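Local coordinates for protein aldose 1-epimerase (Caenorhabditis elegans, PDB 1LUR) that probably interconverts the alpha and beta anomers of aldose sugars such as galactose, at residues W112-V126 and G137-D149. Numbering follows the deposited sequence.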
ATOM      1  N   TRP A 112      11.897  -6.856  -9.906  1.00 29.97           N
ATOM      2  CA  TRP A 112      12.547  -5.556 -10.031  1.00 27.70           C
ATOM      3  C   TRP A 112      14.063  -5.695  -9.912  1.00 30.21           C
ATOM      4  O   TRP A 112      14.555  -6.624  -9.276  1.00 30.22           O
ATOM      5  CB  TRP A 112      12.074  -4.618  -8.924  1.00 27.29           C
ATOM      6  CG  TRP A 112      10.629  -4.263  -8.962  1.00 24.38           C
ATOM      7  CD1 TRP A 112       9.565  -5.121  -8.970  1.00 24.57           C
ATOM      8  CD2 TRP A 112      10.083  -2.943  -8.921  1.00 22.96           C
ATOM      9  NE1 TRP A 112       8.382  -4.409  -8.931  1.00 22.35           N
ATOM     10  CE2 TRP A 112       8.676  -3.070  -8.898  1.00 23.05           C
ATOM     11  CE3 TRP A 112      10.647  -1.662  -8.896  1.00 21.36           C
ATOM     12  CZ2 TRP A 112       7.826  -1.963  -8.849  1.00 23.93           C
ATOM     13  CZ3 TRP A 112       9.797  -0.558  -8.847  1.00 24.58           C
ATOM     14  CH2 TRP A 112       8.404  -0.719  -8.823  1.00 23.57           C
ATOM     15  N   GLU A 113      14.788  -4.756 -10.512  1.00 30.92           N
ATOM     16  CA  GLU A 113      16.249  -4.762 -10.470  1.00 34.41           C
ATOM     17  C   GLU A 113      16.707  -4.025  -9.214  1.00 33.83           C
ATOM     18  O   GLU A 113      16.053  -3.086  -8.768  1.00 32.27           O
ATOM     19  CB  GLU A 113      16.823  -4.037 -11.691  1.00 37.39           C
ATOM     20  CG  GLU A 113      16.579  -4.732 -13.018  1.00 45.28           C
ATOM     21  CD  GLU A 113      17.491  -5.923 -13.217  1.00 49.41           C
ATOM     22  OE1 GLU A 113      18.720  -5.716 -13.300  1.00 52.65           O
ATOM     23  OE2 GLU A 113      16.985  -7.065 -13.286  1.00 52.13           O
ATOM     24  N   VAL A 114      17.816  -4.466  -8.634  1.00 32.68           N
ATOM     25  CA  VAL A 114      18.340  -3.821  -7.442  1.00 32.78           C
ATOM     26  C   VAL A 114      19.341  -2.812  -7.976  1.00 32.31           C
ATOM     27  O   VAL A 114      20.385  -3.194  -8.501  1.00 32.91           O
ATOM     28  CB  VAL A 114      19.065  -4.815  -6.527  1.00 34.12           C
ATOM     29  CG1 VAL A 114      19.776  -4.061  -5.415  1.00 33.35           C
ATOM     30  CG2 VAL A 114      18.074  -5.804  -5.945  1.00 34.49           C
ATOM     31  N   VAL A 115      19.022  -1.529  -7.867  1.00 29.54           N
ATOM     32  CA  VAL A 115      19.926  -0.501  -8.362  1.00 29.74           C
ATOM     33  C   VAL A 115      20.801   0.123  -7.284  1.00 29.91           C
ATOM     34  O   VAL A 115      21.767   0.819  -7.592  1.00 31.22           O
ATOM     35  CB  VAL A 115      19.159   0.615  -9.091  1.00 30.89           C
ATOM     36  CG1 VAL A 115      18.651   0.101 -10.428  1.00 32.00           C
ATOM     37  CG2 VAL A 115      17.998   1.099  -8.235  1.00 32.11           C
ATOM     38  N   ARG A 116      20.456  -0.121  -6.024  1.00 30.42           N
ATOM     39  CA  ARG A 116      21.229   0.417  -4.905  1.00 31.00           C
ATOM     40  C   ARG A 116      20.894  -0.348  -3.646  1.00 31.32           C
ATOM     41  O   ARG A 116      19.732  -0.653  -3.375  1.00 31.30           O
ATOM     42  CB  ARG A 116      20.946   1.919  -4.685  1.00 30.83           C
ATOM     43  CG  ARG A 116      21.781   2.570  -3.551  1.00 31.88           C
ATOM     44  CD  ARG A 116      21.627   4.101  -3.528  1.00 31.72           C
ATOM     45  NE  ARG A 116      22.538   4.792  -2.603  1.00 32.06           N
ATOM     46  CZ  ARG A 116      22.387   4.852  -1.279  1.00 32.64           C
ATOM     47  NH1 ARG A 116      21.354   4.264  -0.688  1.00 31.21           N
ATOM     48  NH2 ARG A 116      23.274   5.506  -0.538  1.00 29.65           N
ATOM     49  N   HIS A 117      21.925  -0.698  -2.892  1.00 31.94           N
ATOM     50  CA  HIS A 117      21.728  -1.423  -1.655  1.00 33.87           C
ATOM     51  C   HIS A 117      22.824  -1.014  -0.693  1.00 33.39           C
ATOM     52  O   HIS A 117      24.012  -1.041  -1.029  1.00 32.81           O
ATOM     53  CB  HIS A 117      21.706  -2.943  -1.880  1.00 36.41           C
ATOM     54  CG  HIS A 117      22.866  -3.470  -2.661  1.00 42.13           C
ATOM     55  ND1 HIS A 117      23.943  -4.095  -2.067  1.00 45.12           N
ATOM     56  CD2 HIS A 117      23.101  -3.501  -3.994  1.00 44.65           C
ATOM     57  CE1 HIS A 117      24.790  -4.488  -3.002  1.00 46.40           C
ATOM     58  NE2 HIS A 117      24.303  -4.140  -4.181  1.00 46.35           N
ATOM     59  N   ALA A 118      22.399  -0.589   0.489  1.00 32.86           N
ATOM     60  CA  ALA A 118      23.298  -0.148   1.543  1.00 32.76           C
ATOM     61  C   ALA A 118      22.740  -0.677   2.858  1.00 33.53           C
ATOM     62  O   ALA A 118      21.631  -1.221   2.893  1.00 32.86           O
ATOM     63  CB  ALA A 118      23.363   1.378   1.563  1.00 31.71           C
ATOM     64  N   PRO A 119      23.496  -0.522   3.958  1.00 33.86           N
ATOM     65  CA  PRO A 119      23.045  -1.003   5.263  1.00 35.19           C
ATOM     66  C   PRO A 119      21.653  -0.557   5.713  1.00 35.03           C
ATOM     67  O   PRO A 119      20.944  -1.318   6.369  1.00 35.35           O
ATOM     68  CB  PRO A 119      24.132  -0.499   6.203  1.00 35.12           C
ATOM     69  CG  PRO A 119      25.356  -0.593   5.350  1.00 34.97           C
ATOM     70  CD  PRO A 119      24.874  -0.003   4.045  1.00 34.81           C
ATOM     71  N   GLU A 120      21.257   0.665   5.367  1.00 35.71           N
ATOM     72  CA  GLU A 120      19.943   1.157   5.774  1.00 36.21           C
ATOM     73  C   GLU A 120      19.001   1.546   4.640  1.00 34.65           C
ATOM     74  O   GLU A 120      17.944   2.137   4.885  1.00 32.97           O
ATOM     75  CB  GLU A 120      20.112   2.354   6.713  1.00 40.88           C
ATOM     76  CG  GLU A 120      20.536   3.637   6.017  1.00 45.63           C
ATOM     77  CD  GLU A 120      21.798   3.471   5.192  1.00 51.11           C
ATOM     78  OE1 GLU A 120      22.867   3.201   5.779  1.00 53.33           O
ATOM     79  OE2 GLU A 120      21.718   3.605   3.951  1.00 53.25           O
ATOM     80  N   SER A 121      19.362   1.210   3.406  1.00 31.98           N
ATOM     81  CA  SER A 121      18.506   1.557   2.272  1.00 31.18           C
ATOM     82  C   SER A 121      18.685   0.614   1.085  1.00 30.63           C
ATOM     83  O   SER A 121      19.724  -0.026   0.934  1.00 30.02           O
ATOM     84  CB  SER A 121      18.807   2.997   1.837  1.00 30.29           C
ATOM     85  OG  SER A 121      18.016   3.400   0.738  1.00 31.75           O
ATOM     86  N   VAL A 122      17.655   0.536   0.246  1.00 28.99           N
ATOM     87  CA  VAL A 122      17.678  -0.313  -0.938  1.00 27.22           C
ATOM     88  C   VAL A 122      16.731   0.286  -1.971  1.00 27.93           C
ATOM     89  O   VAL A 122      15.634   0.731  -1.630  1.00 25.88           O
ATOM     90  CB  VAL A 122      17.238  -1.772  -0.618  1.00 28.17           C
ATOM     91  CG1 VAL A 122      15.814  -1.783  -0.074  1.00 28.76           C
ATOM     92  CG2 VAL A 122      17.331  -2.633  -1.874  1.00 30.16           C
ATOM     93  N   SER A 123      17.165   0.322  -3.226  1.00 26.97           N
ATOM     94  CA  SER A 123      16.338   0.870  -4.291  1.00 27.34           C
ATOM     95  C   SER A 123      16.125  -0.180  -5.368  1.00 29.60           C
ATOM     96  O   SER A 123      17.036  -0.939  -5.698  1.00 28.80           O
ATOM     97  CB  SER A 123      16.985   2.110  -4.905  1.00 25.99           C
ATOM     98  OG  SER A 123      17.140   3.145  -3.947  1.00 27.91           O
ATOM     99  N   PHE A 124      14.905  -0.225  -5.900  1.00 30.59           N
ATOM    100  CA  PHE A 124      14.537  -1.174  -6.944  1.00 30.38           C
ATOM    101  C   PHE A 124      14.061  -0.390  -8.153  1.00 30.35           C
ATOM    102  O   PHE A 124      13.529   0.709  -8.015  1.00 27.80           O
ATOM    103  CB  PHE A 124      13.383  -2.074  -6.497  1.00 28.93           C
ATOM    104  CG  PHE A 124      13.669  -2.880  -5.267  1.00 30.35           C
ATOM    105  CD1 PHE A 124      13.092  -2.542  -4.050  1.00 28.63           C
ATOM    106  CD2 PHE A 124      14.494  -4.001  -5.329  1.00 31.82           C
ATOM    107  CE1 PHE A 124      13.327  -3.308  -2.909  1.00 30.58           C
ATOM    108  CE2 PHE A 124      14.739  -4.774  -4.197  1.00 31.13           C
ATOM    109  CZ  PHE A 124      14.152  -4.426  -2.983  1.00 30.36           C
ATOM    110  N   SER A 125      14.250  -0.951  -9.341  1.00 29.87           N
ATOM    111  CA  SER A 125      13.817  -0.270 -10.549  1.00 29.68           C
ATOM    112  C   SER A 125      13.198  -1.295 -11.487  1.00 29.55           C
ATOM    113  O   SER A 125      13.527  -2.475 -11.426  1.00 29.64           O
ATOM    114  CB  SER A 125      14.994   0.423 -11.233  1.00 30.85           C
ATOM    115  OG  SER A 125      14.541   1.214 -12.323  1.00 31.11           O
ATOM    116  N   VAL A 126      12.280  -0.842 -12.333  1.00 27.68           N
ATOM    117  CA  VAL A 126      11.615  -1.723 -13.282  1.00 28.81           C
ATOM    118  C   VAL A 126      10.952  -0.893 -14.371  1.00 28.07           C
ATOM    119  O   VAL A 126      10.595   0.266 -14.153  1.00 28.39           O
ATOM    120  CB  VAL A 126      10.540  -2.591 -12.585  1.00 27.34           C
ATOM    121  CG1 VAL A 126       9.341  -1.736 -12.192  1.00 25.78           C
ATOM    122  CG2 VAL A 126      10.117  -3.732 -13.504  1.00 29.42           C
ATOM    123  N   GLY A 137       0.992   3.846 -22.666  1.00 23.83           N
ATOM    124  CA  GLY A 137       2.384   4.243 -22.552  1.00 26.09           C
ATOM    125  C   GLY A 137       3.351   3.338 -21.818  1.00 26.67           C
ATOM    126  O   GLY A 137       3.166   2.129 -21.738  1.00 26.41           O
ATOM    127  N   ASP A 138       4.406   3.945 -21.285  1.00 27.88           N
ATOM    128  CA  ASP A 138       5.420   3.197 -20.554  1.00 29.44           C
ATOM    129  C   ASP A 138       5.902   3.990 -19.347  1.00 28.71           C
ATOM    130  O   ASP A 138       5.419   5.089 -19.078  1.00 27.19           O
ATOM    131  CB  ASP A 138       6.606   2.901 -21.473  1.00 29.95           C
ATOM    132  CG  ASP A 138       7.177   4.159 -22.101  1.00 32.90           C
ATOM    133  OD1 ASP A 138       7.362   5.154 -21.369  1.00 32.81           O
ATOM    134  OD2 ASP A 138       7.449   4.158 -23.319  1.00 35.51           O
ATOM    135  N   ALA A 139       6.862   3.423 -18.627  1.00 28.64           N
ATOM    136  CA  ALA A 139       7.400   4.090 -17.457  1.00 27.54           C
ATOM    137  C   ALA A 139       8.559   3.324 -16.859  1.00 28.30           C
ATOM    138  O   ALA A 139       8.611   2.094 -16.921  1.00 27.72           O
ATOM    139  CB  ALA A 139       6.311   4.266 -16.404  1.00 28.66           C
ATOM    140  N   LYS A 140       9.500   4.073 -16.303  1.00 26.42           N
ATOM    141  CA  LYS A 140      10.670   3.502 -15.665  1.00 27.74           C
ATOM    142  C   LYS A 140      10.366   3.861 -14.216  1.00 27.12           C
ATOM    143  O   LYS A 140      10.332   5.038 -13.864  1.00 25.87           O
ATOM    144  CB  LYS A 140      11.952   4.193 -16.129  1.00 28.73           C
ATOM    145  CG  LYS A 140      13.193   3.635 -15.444  1.00 33.99           C
ATOM    146  CD  LYS A 140      14.456   4.357 -15.869  1.00 37.34           C
ATOM    147  CE  LYS A 140      15.633   3.905 -15.016  1.00 39.53           C
ATOM    148  NZ  LYS A 140      15.408   4.201 -13.573  1.00 39.91           N
ATOM    149  N   ILE A 141      10.115   2.850 -13.395  1.00 26.72           N
ATOM    150  CA  ILE A 141       9.798   3.074 -11.997  1.00 27.93           C
ATOM    151  C   ILE A 141      10.902   2.673 -11.033  1.00 29.86           C
ATOM    152  O   ILE A 141      11.495   1.602 -11.164  1.00 30.47           O
ATOM    153  CB  ILE A 141       8.504   2.308 -11.594  1.00 26.42           C
ATOM    154  CG1 ILE A 141       7.340   2.724 -12.496  1.00 27.69           C
ATOM    155  CG2 ILE A 141       8.124   2.621 -10.156  1.00 23.57           C
ATOM    156  CD1 ILE A 141       7.088   1.778 -13.645  1.00 26.74           C
ATOM    157  N   ASP A 142      11.161   3.545 -10.061  1.00 29.75           N
ATOM    158  CA  ASP A 142      12.179   3.313  -9.051  1.00 29.77           C
ATOM    159  C   ASP A 142      11.550   3.503  -7.676  1.00 28.23           C
ATOM    160  O   ASP A 142      10.914   4.521  -7.411  1.00 25.50           O
ATOM    161  CB  ASP A 142      13.348   4.284  -9.238  1.00 35.89           C
ATOM    162  CG  ASP A 142      14.293   3.847 -10.342  1.00 40.69           C
ATOM    163  OD1 ASP A 142      13.834   3.656 -11.491  1.00 43.01           O
ATOM    164  OD2 ASP A 142      15.501   3.689 -10.057  1.00 46.77           O
ATOM    165  N   VAL A 143      11.717   2.502  -6.817  1.00 26.12           N
ATOM    166  CA  VAL A 143      11.176   2.537  -5.467  1.00 27.18           C
ATOM    167  C   VAL A 143      12.298   2.328  -4.459  1.00 28.30           C
ATOM    168  O   VAL A 143      13.115   1.412  -4.607  1.00 29.61           O
ATOM    169  CB  VAL A 143      10.115   1.435  -5.270  1.00 25.81           C
ATOM    170  CG1 VAL A 143       9.831   1.233  -3.788  1.00 31.28           C
ATOM    171  CG2 VAL A 143       8.841   1.820  -6.009  1.00 25.53           C
ATOM    172  N   THR A 144      12.330   3.173  -3.433  1.00 27.26           N
ATOM    173  CA  THR A 144      13.362   3.066  -2.410  1.00 25.90           C
ATOM    174  C   THR A 144      12.788   2.909  -1.014  1.00 25.91           C
ATOM    175  O   THR A 144      11.784   3.535  -0.669  1.00 26.51           O
ATOM    176  CB  THR A 144      14.280   4.318  -2.404  1.00 24.55           C
ATOM    177  OG1 THR A 144      14.859   4.503  -3.702  1.00 24.15           O
ATOM    178  CG2 THR A 144      15.406   4.153  -1.368  1.00 25.98           C
ATOM    179  N   TYR A 145      13.416   2.036  -0.230  1.00 25.08           N
ATOM    180  CA  TYR A 145      13.005   1.785   1.139  1.00 26.41           C
ATOM    181  C   TYR A 145      14.217   2.214   1.955  1.00 28.50           C
ATOM    182  O   TYR A 145      15.337   1.771   1.682  1.00 29.43           O
ATOM    183  CB  TYR A 145      12.742   0.307   1.402  1.00 26.28           C
ATOM    184  CG  TYR A 145      11.480  -0.240   0.791  1.00 27.09           C
ATOM    185  CD1 TYR A 145      11.499  -0.845  -0.468  1.00 27.12           C
ATOM    186  CD2 TYR A 145      10.279  -0.228   1.501  1.00 26.91           C
ATOM    187  CE1 TYR A 145      10.355  -1.437  -1.000  1.00 26.94           C
ATOM    188  CE2 TYR A 145       9.125  -0.818   0.976  1.00 26.85           C
ATOM    189  CZ  TYR A 145       9.176  -1.425  -0.275  1.00 28.54           C
ATOM    190  OH  TYR A 145       8.059  -2.048  -0.782  1.00 27.75           O
ATOM    191  N   THR A 146      13.997   3.074   2.941  1.00 27.88           N
ATOM    192  CA  THR A 146      15.083   3.553   3.782  1.00 27.85           C
ATOM    193  C   THR A 146      14.642   3.635   5.238  1.00 27.65           C
ATOM    194  O   THR A 146      13.510   4.013   5.531  1.00 26.28           O
ATOM    195  CB  THR A 146      15.533   4.960   3.331  1.00 27.86           C
ATOM    196  OG1 THR A 146      15.972   4.913   1.966  1.00 26.79           O
ATOM    197  CG2 THR A 146      16.669   5.481   4.221  1.00 28.70           C
ATOM    198  N   VAL A 147      15.526   3.247   6.147  1.00 27.37           N
ATOM    199  CA  VAL A 147      15.218   3.301   7.571  1.00 29.00           C
ATOM    200  C   VAL A 147      16.218   4.302   8.140  1.00 30.06           C
ATOM    201  O   VAL A 147      17.354   4.370   7.670  1.00 30.65           O
ATOM    202  CB  VAL A 147      15.413   1.941   8.263  1.00 29.15           C
ATOM    203  CG1 VAL A 147      14.291   0.992   7.875  1.00 27.78           C
ATOM    204  CG2 VAL A 147      16.772   1.354   7.885  1.00 29.77           C
ATOM    205  N   ASN A 148      15.803   5.085   9.131  1.00 30.17           N
ATOM    206  CA  ASN A 148      16.713   6.069   9.718  1.00 31.75           C
ATOM    207  C   ASN A 148      16.739   6.041  11.241  1.00 33.26           C
ATOM    208  O   ASN A 148      16.049   5.241  11.867  1.00 32.55           O
ATOM    209  CB  ASN A 148      16.352   7.480   9.248  1.00 29.95           C
ATOM    210  CG  ASN A 148      14.927   7.867   9.595  1.00 29.03           C
ATOM    211  OD1 ASN A 148      14.420   7.541  10.668  1.00 25.52           O
ATOM    212  ND2 ASN A 148      14.281   8.591   8.691  1.00 31.30           N
ATOM    213  N   ASP A 149      17.544   6.932  11.821  1.00 35.13           N
ATOM    214  CA  ASP A 149      17.697   7.041  13.271  1.00 37.39           C
ATOM    215  C   ASP A 149      16.465   7.564  13.995  1.00 37.22           C
ATOM    216  O   ASP A 149      16.417   7.570  15.222  1.00 37.46           O
ATOM    217  CB  ASP A 149      18.903   7.931  13.611  1.00 39.87           C
ATOM    218  CG  ASP A 149      18.864   9.269  12.894  1.00 42.99           C
ATOM    219  OD1 ASP A 149      17.843   9.984  13.000  1.00 45.65           O
ATOM    220  OD2 ASP A 149      19.858   9.609  12.220  1.00 47.62           O
TER
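Phe124 and Val143 form a hydrogen-bonded pair in an antiparallel ladder of the beta-sandwich expected for the galactose mutarotase family; the N-to-C directions of 121-126 and 138-147 differ by 164°. Reciprocal backbone bonds at Val122–Tyr145, Phe124–Val143 and Val126–Ile141 fix the register, with Phe124 N 2.7 Å from Val143 O. The tightly packed face carries Val122, Phe124, Val126, Ile141, Val143 and Tyr145. Against it lies the Trp112 indole, whose far end fits two branched residues, its CH2 3.6 Å from Ile141 CG2 and 3.8 Å from Val143 CG2, while NE1 hydrogen-bonds to Leu107 O. Phe124 meets Tyr145 through ring carbons, CE1 to CD1 at 3.9 Å, with the tyrosine atom at the phenylalanine's edge. Strands 15-18 and 24-28 pack on Val122 and Phe124, the latter also on Tyr145, whose OH hydrogen-bonds to Ala32 O. The other face is polar and, at Ser123, Asp142, Thr144 and Thr146, partly exposed. Hydroxyls are hydrogen-bonded across it, Ser121 OG with Thr146 OG1 at 2.8 Å and Ser123 OG with Thr144 OG1 at 2.7 Å. Asp142 OD1 is gripped from opposite faces of its carboxylate plane: Lys140 NZ makes a salt bridge on the syn side, and Ser125 OG donates from 2.7 Å, 49° out of that plane.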